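Protein Pcdhgc3 (Mus musculus, PDB 4ZI8) probably mediates calcium-dependent cell-cell adhesion and may help set up specific neuronal connections, here as its first three extracellular cadherin repeats. Local coordinates at residues G128-E133 / P145-H150; E283-D288 / H308-Q313. All blocks are in the same frame, centred on the assembly; numbering follows the deposited sequence.

Contact 1: residues G128-E133 / P145-H150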
# COMPACT_ATOMS: atom_id res chain seq x y z
N GLY B 128 10.88 20.30 2.55
CA GLY B 128 11.66 20.48 1.34
C GLY B 128 11.61 19.28 0.41
O GLY B 128 12.18 19.33 -0.68
N GLU B 129 10.97 18.20 0.83
CA GLU B 129 10.89 17.02 -0.02
C GLU B 129 9.87 16.04 0.51
O GLU B 129 9.51 16.02 1.69
CB GLU B 129 12.25 16.31 -0.13
CG GLU B 129 12.91 15.97 1.20
CD GLU B 129 13.96 14.86 1.08
OE1 GLU B 129 14.60 14.72 0.01
OE2 GLU B 129 14.12 14.10 2.06
N MET B 130 9.45 15.17 -0.38
CA MET B 130 8.54 14.12 -0.02
C MET B 130 8.98 12.77 -0.58
O MET B 130 9.39 12.69 -1.73
CB MET B 130 7.16 14.50 -0.53
CG MET B 130 6.15 13.48 -0.26
SD MET B 130 4.55 14.05 -0.83
CE MET B 130 3.67 12.58 -0.26
N LYS B 131 8.88 11.70 0.22
CA LYS B 131 9.16 10.35 -0.27
C LYS B 131 7.91 9.47 -0.22
O LYS B 131 7.13 9.55 0.72
CB LYS B 131 10.28 9.70 0.54
CG LYS B 131 9.98 9.67 2.02
CD LYS B 131 11.06 8.98 2.85
CE LYS B 131 10.68 8.98 4.33
NZ LYS B 131 11.54 8.08 5.15
N LEU B 132 7.71 8.64 -1.24
CA LEU B 132 6.68 7.62 -1.21
C LEU B 132 7.32 6.27 -1.55
O LEU B 132 8.15 6.20 -2.45
CB LEU B 132 5.57 7.91 -2.21
CG LEU B 132 4.78 9.20 -2.07
CD1 LEU B 132 4.05 9.46 -3.36
CD2 LEU B 132 3.79 9.03 -0.93
N GLU B 133 6.94 5.21 -0.84
CA GLU B 133 7.36 3.87 -1.25
C GLU B 133 6.14 3.19 -1.83
O GLU B 133 5.12 3.06 -1.17
CB GLU B 133 7.92 3.08 -0.08
CG GLU B 133 9.07 3.79 0.61
CD GLU B 133 9.81 2.92 1.61
OE1 GLU B 133 10.89 3.36 2.07
OE2 GLU B 133 9.35 1.79 1.93
N PRO B 145 -1.91 10.95 -1.84
CA PRO B 145 -1.97 12.38 -1.51
C PRO B 145 -0.56 12.95 -1.34
O PRO B 145 0.34 12.29 -0.82
CB PRO B 145 -2.74 12.43 -0.20
CG PRO B 145 -3.40 11.09 -0.07
CD PRO B 145 -2.50 10.11 -0.79
N LEU B 146 -0.37 14.17 -1.82
CA LEU B 146 0.90 14.86 -1.73
C LEU B 146 0.81 16.01 -0.70
O LEU B 146 -0.30 16.45 -0.39
CB LEU B 146 1.29 15.40 -3.10
CG LEU B 146 1.43 14.33 -4.18
CD1 LEU B 146 1.75 14.96 -5.52
CD2 LEU B 146 2.49 13.31 -3.78
N GLU B 147 1.95 16.47 -0.19
CA GLU B 147 1.97 17.60 0.75
C GLU B 147 1.26 18.80 0.12
O GLU B 147 1.43 19.05 -1.07
CB GLU B 147 3.40 17.99 1.12
CG GLU B 147 4.27 16.86 1.59
CD GLU B 147 4.33 16.77 3.10
OE1 GLU B 147 3.61 17.54 3.78
OE2 GLU B 147 5.11 15.92 3.59
N SER B 148 0.49 19.52 0.93
CA SER B 148 -0.18 20.74 0.47
C SER B 148 0.74 21.95 0.52
O SER B 148 1.56 22.06 1.43
CB SER B 148 -1.40 21.06 1.33
OG SER B 148 -2.37 20.03 1.27
N ALA B 149 0.58 22.86 -0.42
CA ALA B 149 1.24 24.15 -0.32
C ALA B 149 0.26 25.14 0.28
O ALA B 149 -0.95 24.95 0.18
CB ALA B 149 1.70 24.63 -1.66
N HIS B 150 0.80 26.19 0.88
CA HIS B 150 -0.01 27.30 1.37
C HIS B 150 0.51 28.60 0.76
O HIS B 150 1.70 28.76 0.58
CB HIS B 150 0.03 27.37 2.89
CG HIS B 150 -0.75 28.51 3.46
ND1 HIS B 150 -2.10 28.68 3.22
CD2 HIS B 150 -0.37 29.55 4.24
CE1 HIS B 150 -2.52 29.78 3.83
NE2 HIS B 150 -1.49 30.32 4.46
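Met130, at the start of strand 130-135, carries most of this contact. Its side chain is fully extended from the backbone N outward (chi1 178°), which carries the sulfur and methyl across to residues 145-147. Backbone hydrogen bonds join Met130 to Pro219 and Arg221 of strand 215-225. The sulfur lies 3.6 Å from the backbone N of Glu147. This is a weak hydrogen bond, with the N-H pointing to SD at 157°. The same sulfur touches Leu146 CD2 at 3.7 Å, where the two side chains cross at about a right angle. Glu147 adds CG, 3.7 Å from Met130 SD. A bend at chi2 (-97°) turns its carboxylate aside, and it is the aliphatic part that meets the sulfur. Beyond the sulfur, Met130 CE rests 3.4 Å from Pro145 O.

Two residues on, Leu132 reaches the other segment through one branch. Its CD1 lies 4.2 Å from Leu146 CD2, and these side chains also cross at about a right angle. Leu146 is buried and packs on Ile220, Leu204 and Leu186 inside the second cadherin repeat, a beta-sandwich. Pro145 also packs on Asn320 of the second subunit. With one weak N-H to sulfur bond and otherwise van der Waals contact, edge strand 130-135 and the loop after strand 143-145 are joined mainly by apolar fit.

Contact 2: residues E283-D288 / H308-Q313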
# COMPACT_ATOMS: atom_id res chain seq x y z
N GLU B 283 17.86 -40.95 -2.27
CA GLU B 283 18.79 -41.89 -1.69
C GLU B 283 19.96 -42.11 -2.63
O GLU B 283 21.06 -42.42 -2.20
CB GLU B 283 18.06 -43.21 -1.39
CG GLU B 283 16.95 -43.05 -0.35
CD GLU B 283 17.50 -42.81 1.04
OE1 GLU B 283 18.74 -42.82 1.19
OE2 GLU B 283 16.70 -42.61 1.99
N LEU B 284 19.74 -41.94 -3.92
CA LEU B 284 20.79 -42.20 -4.89
C LEU B 284 21.58 -40.94 -5.23
O LEU B 284 22.78 -41.01 -5.50
CB LEU B 284 20.18 -42.82 -6.15
CG LEU B 284 21.17 -43.17 -7.26
CD1 LEU B 284 22.29 -44.07 -6.72
CD2 LEU B 284 20.45 -43.86 -8.41
N PHE B 285 20.91 -39.79 -5.20
CA PHE B 285 21.55 -38.53 -5.53
C PHE B 285 21.43 -37.53 -4.38
O PHE B 285 20.60 -37.70 -3.48
CB PHE B 285 20.94 -37.94 -6.80
CG PHE B 285 21.12 -38.81 -8.01
CD1 PHE B 285 22.32 -38.80 -8.71
CD2 PHE B 285 20.11 -39.66 -8.42
CE1 PHE B 285 22.50 -39.62 -9.81
CE2 PHE B 285 20.27 -40.48 -9.53
CZ PHE B 285 21.47 -40.47 -10.23
N ALA B 286 22.28 -36.51 -4.41
CA ALA B 286 22.18 -35.40 -3.48
C ALA B 286 22.22 -34.10 -4.29
O ALA B 286 22.80 -34.05 -5.37
CB ALA B 286 23.29 -35.44 -2.47
N LEU B 287 21.59 -33.06 -3.76
CA LEU B 287 21.49 -31.82 -4.49
C LEU B 287 21.73 -30.65 -3.53
O LEU B 287 21.04 -30.51 -2.52
CB LEU B 287 20.12 -31.71 -5.16
CG LEU B 287 19.81 -30.37 -5.83
CD1 LEU B 287 20.58 -30.19 -7.13
CD2 LEU B 287 18.30 -30.25 -6.07
N ASP B 288 22.72 -29.82 -3.81
CA ASP B 288 22.91 -28.64 -2.97
C ASP B 288 21.84 -27.60 -3.26
O ASP B 288 21.73 -27.12 -4.39
CB ASP B 288 24.28 -28.03 -3.16
CG ASP B 288 24.60 -27.01 -2.11
OD1 ASP B 288 24.06 -25.89 -2.17
OD2 ASP B 288 25.39 -27.34 -1.19
N HIS B 308 19.10 -42.73 -15.40
CA HIS B 308 18.26 -42.10 -14.38
C HIS B 308 17.76 -40.76 -14.90
O HIS B 308 18.54 -39.99 -15.48
CB HIS B 308 19.05 -41.92 -13.07
CG HIS B 308 19.56 -43.20 -12.49
ND1 HIS B 308 18.78 -44.02 -11.69
CD2 HIS B 308 20.76 -43.82 -12.60
CE1 HIS B 308 19.48 -45.09 -11.34
NE2 HIS B 308 20.68 -44.98 -11.87
N GLU B 309 16.46 -40.49 -14.73
CA GLU B 309 15.86 -39.20 -15.07
C GLU B 309 15.58 -38.42 -13.80
O GLU B 309 14.74 -38.83 -13.02
CB GLU B 309 14.55 -39.37 -15.83
CG GLU B 309 14.67 -39.89 -17.22
CD GLU B 309 13.46 -39.52 -18.08
OE1 GLU B 309 12.94 -38.38 -17.92
OE2 GLU B 309 13.04 -40.37 -18.90
N ILE B 310 16.25 -37.31 -13.61
CA ILE B 310 16.08 -36.55 -12.38
C ILE B 310 15.50 -35.17 -12.67
O ILE B 310 16.06 -34.41 -13.44
CB ILE B 310 17.40 -36.37 -11.67
CG1 ILE B 310 18.04 -37.73 -11.42
CG2 ILE B 310 17.21 -35.59 -10.38
CD1 ILE B 310 19.51 -37.58 -11.33
N TYR B 311 14.39 -34.84 -12.03
CA TYR B 311 13.82 -33.53 -12.25
C TYR B 311 14.20 -32.63 -11.08
O TYR B 311 14.14 -33.03 -9.91
CB TYR B 311 12.30 -33.58 -12.40
CG TYR B 311 11.83 -34.21 -13.68
CD1 TYR B 311 11.83 -35.59 -13.82
CD2 TYR B 311 11.37 -33.44 -14.72
CE1 TYR B 311 11.38 -36.19 -14.98
CE2 TYR B 311 10.91 -34.03 -15.89
CZ TYR B 311 10.92 -35.40 -16.01
OH TYR B 311 10.48 -36.01 -17.17
N ILE B 312 14.63 -31.43 -11.41
CA ILE B 312 15.07 -30.51 -10.38
C ILE B 312 14.20 -29.25 -10.47
O ILE B 312 13.81 -28.83 -11.56
CB ILE B 312 16.56 -30.21 -10.53
CG1 ILE B 312 17.37 -31.49 -10.24
CG2 ILE B 312 16.99 -29.06 -9.61
CD1 ILE B 312 18.87 -31.31 -10.34
N GLN B 313 13.88 -28.68 -9.33
CA GLN B 313 12.98 -27.56 -9.30
C GLN B 313 13.76 -26.37 -8.77
O GLN B 313 14.60 -26.54 -7.88
CB GLN B 313 11.78 -27.89 -8.43
CG GLN B 313 10.95 -26.70 -8.04
CD GLN B 313 9.87 -27.07 -7.06
OE1 GLN B 313 8.76 -27.43 -7.45
NE2 GLN B 313 10.19 -27.01 -5.77
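Leu287, which meets Ile312 across this contact, is followed by Asp288, whose OD1 accepts hydrogen bonds from the backbone N of both Val290 and Thr291. This is an Asx turn just after strand 285-287. No hydrogen bond joins the two segments themselves. They belong to the opposing sheets of one cadherin repeat. Strands 285-287 and 308-313 run nearly parallel, at 17°, with axes 10.5 Å apart.

Leu284 and His308 approach from opposite directions. Leu284 CG stands anti to the backbone N (chi1 -179°), and the CD2 branch sits over one face of the imidazole. CD2 is 3.6 Å from the ring centroid and offset toward the rim, in a CH-pi contact. The Phe285 ring turns its edge to the face of the same imidazole. This is a T-shaped pair with centroids 5.6 Å apart and planes at 75°. The Phe285 CZ atom also lies 4.0 Å from His308 CB.

Ile310 CD1 sits over the centre of one Phe285 face, 3.5 Å from the centroid. Leu284 CG takes the opposite face, nearer the rim, so the phenyl ring is clasped between two aliphatic groups. Further along, Leu287 and Ile312 meet tip to tip, with their CD1 atoms 3.8 Å apart. Phe273 of strand 269-273 adds to this core against Phe285, Leu287 and Ile310. Strand 324-333 flanks strand 307-316 and hydrogen-bonds to the backbones of His308 and Ile310. The interface therefore depends on dispersion and CH-pi contacts. The rings and methyl groups fill the gap between the sheets, while hydrogen bonding holds each sheet separately.

How the contacts relate
From the N terminus, the chain first passes through the opening repeat and then enters contact 1 in the second. Contact 1 closes a short loop of 11 intervening residues. It ties edge strand 130-135 to the segment that follows strand 143-145. The chain then completes this repeat and crosses the calcium-binding linker, which includes Asp226 and Asp229, into the third. There contact 2 closes a longer loop of 19 residues and joins two opposing sheets. The contacts are in series and neither nest nor cross. The centres of contact 1 and contact 2 are about 54 Å apart. The nearest atoms of contact 1 and contact 2 are about 30 Å apart. The two segments of each contact lie within a single cadherin repeat.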